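Local atomic coordinates of ribose transcriptional regulator (Enterococcus faecium DO, PDB entry 4RK1), a protein that binds ribose and, as a member of the LacI family, probably regulates transcription by binding DNA. Residues F67-T71 with S72-T76; N135-E138 with N139-A142. One frame throughout, in Å; residues are numbered along the deposited sequence.

Contact 1 (F67-T71 with S72-T76)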
ATOM      1  N   PHE B  67      10.314 -19.348  -5.109  1.00 24.97           N
ATOM      2  CA  PHE B  67      10.402 -17.945  -4.743  1.00 23.76           C
ATOM      3  C   PHE B  67      10.298 -17.000  -5.924  1.00 30.05           C
ATOM      4  O   PHE B  67      10.710 -17.317  -7.028  1.00 25.47           O
ATOM      5  CB  PHE B  67      11.715 -17.662  -4.015  1.00 25.74           C
ATOM      6  CG  PHE B  67      11.841 -18.381  -2.715  1.00 28.06           C
ATOM      7  CD1 PHE B  67      12.227 -19.718  -2.683  1.00 32.61           C
ATOM      8  CD2 PHE B  67      11.565 -17.738  -1.523  1.00 31.36           C
ATOM      9  CE1 PHE B  67      12.341 -20.394  -1.480  1.00 34.28           C
ATOM     10  CE2 PHE B  67      11.677 -18.413  -0.317  1.00 27.54           C
ATOM     11  CZ  PHE B  67      12.075 -19.739  -0.297  1.00 30.82           C
ATOM     12  N   ILE B  68       9.739 -15.823  -5.666  1.00 22.92           N
ATOM     13  CA  ILE B  68       9.728 -14.738  -6.618  1.00 24.55           C
ATOM     14  C   ILE B  68      10.409 -13.577  -5.921  1.00 25.03           C
ATOM     15  O   ILE B  68       9.947 -13.113  -4.888  1.00 25.82           O
ATOM     16  CB  ILE B  68       8.303 -14.384  -7.031  1.00 24.15           C
ATOM     17  CG1 ILE B  68       7.638 -15.613  -7.671  1.00 24.76           C
ATOM     18  CG2 ILE B  68       8.311 -13.197  -7.981  1.00 29.34           C
ATOM     19  CD1 ILE B  68       6.147 -15.470  -7.891  1.00 30.55           C
ATOM     20  N   ILE B  69      11.512 -13.125  -6.499  1.00 23.44           N
ATOM     21  CA  ILE B  69      12.461 -12.262  -5.826  1.00 23.78           C
ATOM     22  C   ILE B  69      12.596 -10.955  -6.587  1.00 25.76           C
ATOM     23  O   ILE B  69      13.146 -10.923  -7.696  1.00 26.39           O
ATOM     24  CB  ILE B  69      13.845 -12.952  -5.738  1.00 24.58           C
ATOM     25  CG1 ILE B  69      13.704 -14.312  -5.040  1.00 31.49           C
ATOM     26  CG2 ILE B  69      14.837 -12.059  -4.996  1.00 29.39           C
ATOM     27  CD1 ILE B  69      14.983 -15.124  -4.979  1.00 31.87           C
ATOM     28  N   ALA B  70      12.094  -9.881  -5.981  1.00 24.85           N
ATOM     29  CA  ALA B  70      12.084  -8.561  -6.589  1.00 21.93           C
ATOM     30  C   ALA B  70      13.070  -7.600  -5.923  1.00 28.09           C
ATOM     31  O   ALA B  70      13.191  -6.451  -6.348  1.00 30.32           O
ATOM     32  CB  ALA B  70      10.682  -7.979  -6.525  1.00 25.65           C
ATOM     33  N   THR B  71      13.773  -8.074  -4.898  1.00 25.84           N
ATOM     34  CA  THR B  71      14.698  -7.237  -4.126  1.00 25.29           C
ATOM     35  C   THR B  71      16.163  -7.630  -4.372  1.00 33.53           C
ATOM     36  O   THR B  71      16.483  -8.811  -4.476  1.00 29.25           O
ATOM     37  CB  THR B  71      14.388  -7.315  -2.605  1.00 29.43           C
ATOM     38  OG1 THR B  71      15.431  -6.674  -1.853  1.00 32.64           O
ATOM     39  CG2 THR B  71      14.267  -8.739  -2.129  1.00 31.03           C
ATOM     40  N   SER B  72      17.045  -6.635  -4.437  1.00 28.93           N
ATOM     41  CA  SER B  72      18.489  -6.868  -4.496  1.00 35.64           C
ATOM     42  C   SER B  72      19.100  -7.231  -3.134  1.00 37.16           C
ATOM     43  O   SER B  72      20.279  -7.556  -3.067  1.00 41.40           O
ATOM     44  CB  SER B  72      19.212  -5.630  -5.034  1.00 30.34           C
ATOM     45  OG  SER B  72      19.056  -4.526  -4.146  1.00 32.14           O
ATOM     46  N   ALA B  73      18.316  -7.168  -2.061  1.00 35.43           N
ATOM     47  CA  ALA B  73      18.797  -7.533  -0.723  1.00 35.11           C
ATOM     48  C   ALA B  73      19.049  -9.034  -0.561  1.00 50.93           C
ATOM     49  O   ALA B  73      19.637  -9.455   0.427  1.00 40.69           O
ATOM     50  CB  ALA B  73      17.820  -7.059   0.339  1.00 44.11           C
ATOM     51  N   VAL B  74      18.582  -9.834  -1.516  1.00 35.48           N
ATOM     52  CA  VAL B  74      18.825 -11.272  -1.531  1.00 47.52           C
ATOM     53  C   VAL B  74      20.046 -11.542  -2.401  1.00 38.26           C
ATOM     54  O   VAL B  74      20.007 -11.334  -3.611  1.00 45.07           O
ATOM     55  CB  VAL B  74      17.596 -12.028  -2.086  1.00 37.80           C
ATOM     56  CG1 VAL B  74      17.902 -13.499  -2.305  1.00 60.29           C
ATOM     57  CG2 VAL B  74      16.416 -11.869  -1.138  1.00 53.13           C
ATOM     58  N   SER B  75      21.121 -12.010  -1.774  1.00 43.22           N
ATOM     59  CA  SER B  75      22.406 -12.190  -2.450  1.00 43.93           C
ATOM     60  C   SER B  75      22.476 -13.469  -3.281  1.00 39.85           C
ATOM     61  O   SER B  75      21.727 -14.423  -3.061  1.00 32.39           O
ATOM     62  CB  SER B  75      23.529 -12.240  -1.415  1.00 42.52           C
ATOM     63  OG  SER B  75      23.399 -13.396  -0.607  1.00 36.35           O
ATOM     64  N   THR B  76      23.406 -13.471  -4.227  1.00 36.37           N
ATOM     65  CA  THR B  76      23.742 -14.656  -5.001  1.00 32.44           C
ATOM     66  C   THR B  76      24.131 -15.826  -4.084  1.00 41.05           C
ATOM     67  O   THR B  76      23.658 -16.948  -4.274  1.00 39.15           O
ATOM     68  CB  THR B  76      24.871 -14.328  -5.988  1.00 34.95           C
ATOM     69  OG1 THR B  76      24.385 -13.377  -6.939  1.00 38.96           O
ATOM     70  CG2 THR B  76      25.361 -15.579  -6.730  1.00 41.64           C
TER
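T71 and A73 are joined side chain to backbone in an ST turn: the threonine OG1 accepts the amide N-H of A73, with OG1 and A73 N 2.9 Å apart and an N-H...O angle of 160°. The T71 side chain sits with OG1 anti to its own backbone N (chi1 170°), and this brings the hydroxyl beside the peptide that follows. The CB of A73 sits close against the same oxygen, 3.3 Å from T71 OG1, which is also hydrogen-bonded to the carbonyl of A45. Around the polar link the chain makes a type I beta turn from T71 to V74, just after strand 66-69.

The tightly packed part lies on the buried side of this turn. V74 folds back over the chain it has just left, and its CB meets CG2 of I69 at 4.0 Å. On the same valine, CG2 reaches the methyl CG2 of T71 at 3.9 Å, so V74 touches both I69 and T71 and crosses each of them at about a right angle. Helix 55-61 adds L56 against V74, while helix 76-84 supplies I79 to V74 and L83 to I69.

At the corner the packing is looser: the CB of S72 points away and the residue is exposed. Beyond the turn, exposed S75 caps helix 76-84 with its side chain, bonding to the amide of A78.

T71 thus works with both branches: its methyl joins the apolar cluster, and its hydroxyl, gripped by two backbone groups, ties the turn to a second loop of the domain.

Contact 2 (N135-E138 with N139-A142). With RIB (alpha-D-ribofuranose), chain K.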
ATOM      1  N   ASN B 135      21.646   6.148  -4.431  1.00 36.22           N
ATOM      2  CA  ASN B 135      22.096   4.786  -4.730  1.00 52.17           C
ATOM      3  C   ASN B 135      20.966   3.956  -5.341  1.00 42.29           C
ATOM      4  O   ASN B 135      20.525   2.974  -4.743  1.00 39.80           O
ATOM      5  CB  ASN B 135      22.626   4.094  -3.467  1.00 58.90           C
ATOM      6  CG  ASN B 135      23.641   4.938  -2.724  1.00101.49           C
ATOM      7  OD1 ASN B 135      24.678   5.306  -3.277  1.00 64.13           O
ATOM      8  ND2 ASN B 135      23.346   5.252  -1.464  1.00 61.84           N
ATOM      9  N   PRO B 136      20.490   4.353  -6.534  1.00 38.87           N
ATOM     10  CA  PRO B 136      19.319   3.687  -7.105  1.00 32.76           C
ATOM     11  C   PRO B 136      19.589   2.234  -7.462  1.00 32.19           C
ATOM     12  O   PRO B 136      20.713   1.887  -7.805  1.00 32.44           O
ATOM     13  CB  PRO B 136      19.034   4.501  -8.373  1.00 33.63           C
ATOM     14  CG  PRO B 136      20.336   5.126  -8.728  1.00 39.84           C
ATOM     15  CD  PRO B 136      21.012   5.409  -7.421  1.00 34.69           C
ATOM     16  N   PRO B 137      18.561   1.375  -7.382  1.00 31.64           N
ATOM     17  CA  PRO B 137      18.743   0.038  -7.941  1.00 30.22           C
ATOM     18  C   PRO B 137      18.917   0.094  -9.464  1.00 32.27           C
ATOM     19  O   PRO B 137      18.615   1.114 -10.081  1.00 29.28           O
ATOM     20  CB  PRO B 137      17.451  -0.686  -7.546  1.00 34.40           C
ATOM     21  CG  PRO B 137      16.447   0.398  -7.397  1.00 34.14           C
ATOM     22  CD  PRO B 137      17.194   1.585  -6.875  1.00 30.08           C
ATOM     23  N   GLU B 138      19.400  -0.995 -10.053  1.00 28.59           N
ATOM     24  CA  GLU B 138      19.798  -1.011 -11.468  1.00 34.26           C
ATOM     25  C   GLU B 138      18.635  -0.707 -12.425  1.00 29.45           C
ATOM     26  O   GLU B 138      18.829  -0.064 -13.442  1.00 28.21           O
ATOM     27  CB  GLU B 138      20.464  -2.355 -11.824  1.00 33.35           C
ATOM     28  CG  GLU B 138      20.732  -2.591 -13.314  1.00 67.37           C
ATOM     29  CD  GLU B 138      21.585  -1.510 -13.964  1.00107.45           C
ATOM     30  OE1 GLU B 138      22.599  -1.105 -13.359  1.00 62.46           O
ATOM     31  OE2 GLU B 138      21.246  -1.072 -15.089  1.00 56.87           O
ATOM     32  N   ASN B 139      17.434  -1.163 -12.099  1.00 27.94           N
ATOM     33  CA  ASN B 139      16.277  -0.864 -12.936  1.00 29.04           C
ATOM     34  C   ASN B 139      15.964   0.632 -12.939  1.00 25.84           C
ATOM     35  O   ASN B 139      15.632   1.212 -13.986  1.00 28.33           O
ATOM     36  CB  ASN B 139      15.051  -1.709 -12.535  1.00 26.00           C
ATOM     37  CG  ASN B 139      14.627  -1.514 -11.091  1.00 29.90           C
ATOM     38  OD1 ASN B 139      15.460  -1.408 -10.195  1.00 28.20           O
ATOM     39  ND2 ASN B 139      13.312  -1.484 -10.857  1.00 26.84           N
ATOM     40  N   VAL B 140      16.096   1.256 -11.772  1.00 28.19           N
ATOM     41  CA  VAL B 140      15.876   2.686 -11.646  1.00 27.09           C
ATOM     42  C   VAL B 140      16.980   3.431 -12.386  1.00 27.00           C
ATOM     43  O   VAL B 140      16.721   4.428 -13.060  1.00 26.76           O
ATOM     44  CB  VAL B 140      15.780   3.113 -10.164  1.00 30.91           C
ATOM     45  CG1 VAL B 140      15.819   4.626 -10.017  1.00 36.96           C
ATOM     46  CG2 VAL B 140      14.495   2.570  -9.543  1.00 29.33           C
ATOM     47  N   HIS B 141      18.212   2.943 -12.262  1.00 30.74           N
ATOM     48  CA  HIS B 141      19.338   3.531 -12.983  1.00 28.62           C
ATOM     49  C   HIS B 141      19.074   3.525 -14.492  1.00 33.08           C
ATOM     50  O   HIS B 141      19.358   4.495 -15.176  1.00 27.83           O
ATOM     51  CB  HIS B 141      20.613   2.760 -12.663  1.00 28.84           C
ATOM     52  CG  HIS B 141      21.798   3.188 -13.464  1.00 35.66           C
ATOM     53  ND1 HIS B 141      22.398   4.419 -13.306  1.00 48.49           N
ATOM     54  CD2 HIS B 141      22.503   2.545 -14.427  1.00 50.61           C
ATOM     55  CE1 HIS B 141      23.419   4.517 -14.139  1.00 46.85           C
ATOM     56  NE2 HIS B 141      23.503   3.394 -14.830  1.00 51.28           N
ATOM     57  N   ALA B 142      18.513   2.432 -15.005  1.00 28.19           N
ATOM     58  CA  ALA B 142      18.216   2.338 -16.423  1.00 26.77           C
ATOM     59  C   ALA B 142      17.185   3.381 -16.858  1.00 27.91           C
ATOM     60  O   ALA B 142      17.268   3.890 -17.977  1.00 27.16           O
ATOM     61  CB  ALA B 142      17.759   0.936 -16.786  1.00 31.84           C
TER
HETATM   62  O5  RIB K 401       7.670   2.316  -7.171  1.00 26.42           O
HETATM   63  C5  RIB K 401       8.670   1.475  -6.581  1.00 40.48           C
HETATM   64  C4  RIB K 401       9.732   1.313  -7.575  1.00 47.35           C
HETATM   65  O4  RIB K 401      10.769   0.447  -7.080  1.00 29.74           O
HETATM   66  C3  RIB K 401       8.946   0.727  -8.738  1.00 30.86           C
HETATM   67  O3  RIB K 401       9.106   1.649  -9.800  1.00 25.07           O
HETATM   68  C2  RIB K 401       9.554  -0.647  -8.922  1.00 27.04           C
HETATM   69  O2  RIB K 401       9.889  -0.924 -10.271  1.00 25.62           O
HETATM   70  C1  RIB K 401      10.702  -0.737  -7.894  1.00 39.62           C
HETATM   71  O1  RIB K 401      11.948  -1.047  -8.486  1.00 27.69           O
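P137 and V140 form the apolar part of this helix start, with the proline CG 3.6 Å from the valine CG2. The other branch of V140 is taken by P136, whose CB lies 3.6 Å from CG1. The two prolines thereby divide the valine between them, one methyl each.

Backbone hydrogen bonds open the helix. P137, at the N-cap position, accepts the amide of H141 on its carbonyl (O to N 2.9 Å), and E138 O accepts A142 N at 3.0 Å.

A looser polar approach joins E138 and H141 one turn apart. The glutamate chain is bent at chi2, and its carboxylate comes to the CD2 side of the imidazole: OE2 lies in the ring plane at the edge, while OE1 is 3.8 Å from CD2. The carboxylate and imidazole planes are 73° apart.

Ligand binding falls to N139. Its CG stands between the backbone N and the carbonyl carbon (chi1 58°), a rotamer that turns the amide back toward P137 and puts ND2 at the sugar. There ND2 donates to O1 of the ribose in a nearly straight bond (ND2 to O1 2.8 Å, 164°). The buried OD1 instead rests 3.4 Å from CB of P137, without a polar partner. D94, Q95 and R143 bond to the same sugar. Such a helix N-terminus, following strand 128-133 and lending a side chain to the sugar, is characteristic of the ligand cleft in the periplasmic-binding-protein fold of LacI-family regulators.

Overall arrangement
Contact 1 precedes contact 2 along the chain, and both sit where a parallel strand gives way to a helix: strand 66-69 to helix 76-84 in the first, strand 128-133 to helix 138-153 in the second. The strands belong to opposite lobes of the periplasmic-binding-protein fold, and the two junctions face the cleft between them. The centres of the two contacts are about 15 Å apart and their nearest atoms about 5 Å, without touching. Ribose lies in this cleft: contact 2 supplies N139 directly, whereas in contact 1 the side chain of A70 stays about 7 Å away. D94 and Q95, which follow the neighbouring strand 90-93, reach both the sugar and contact 2.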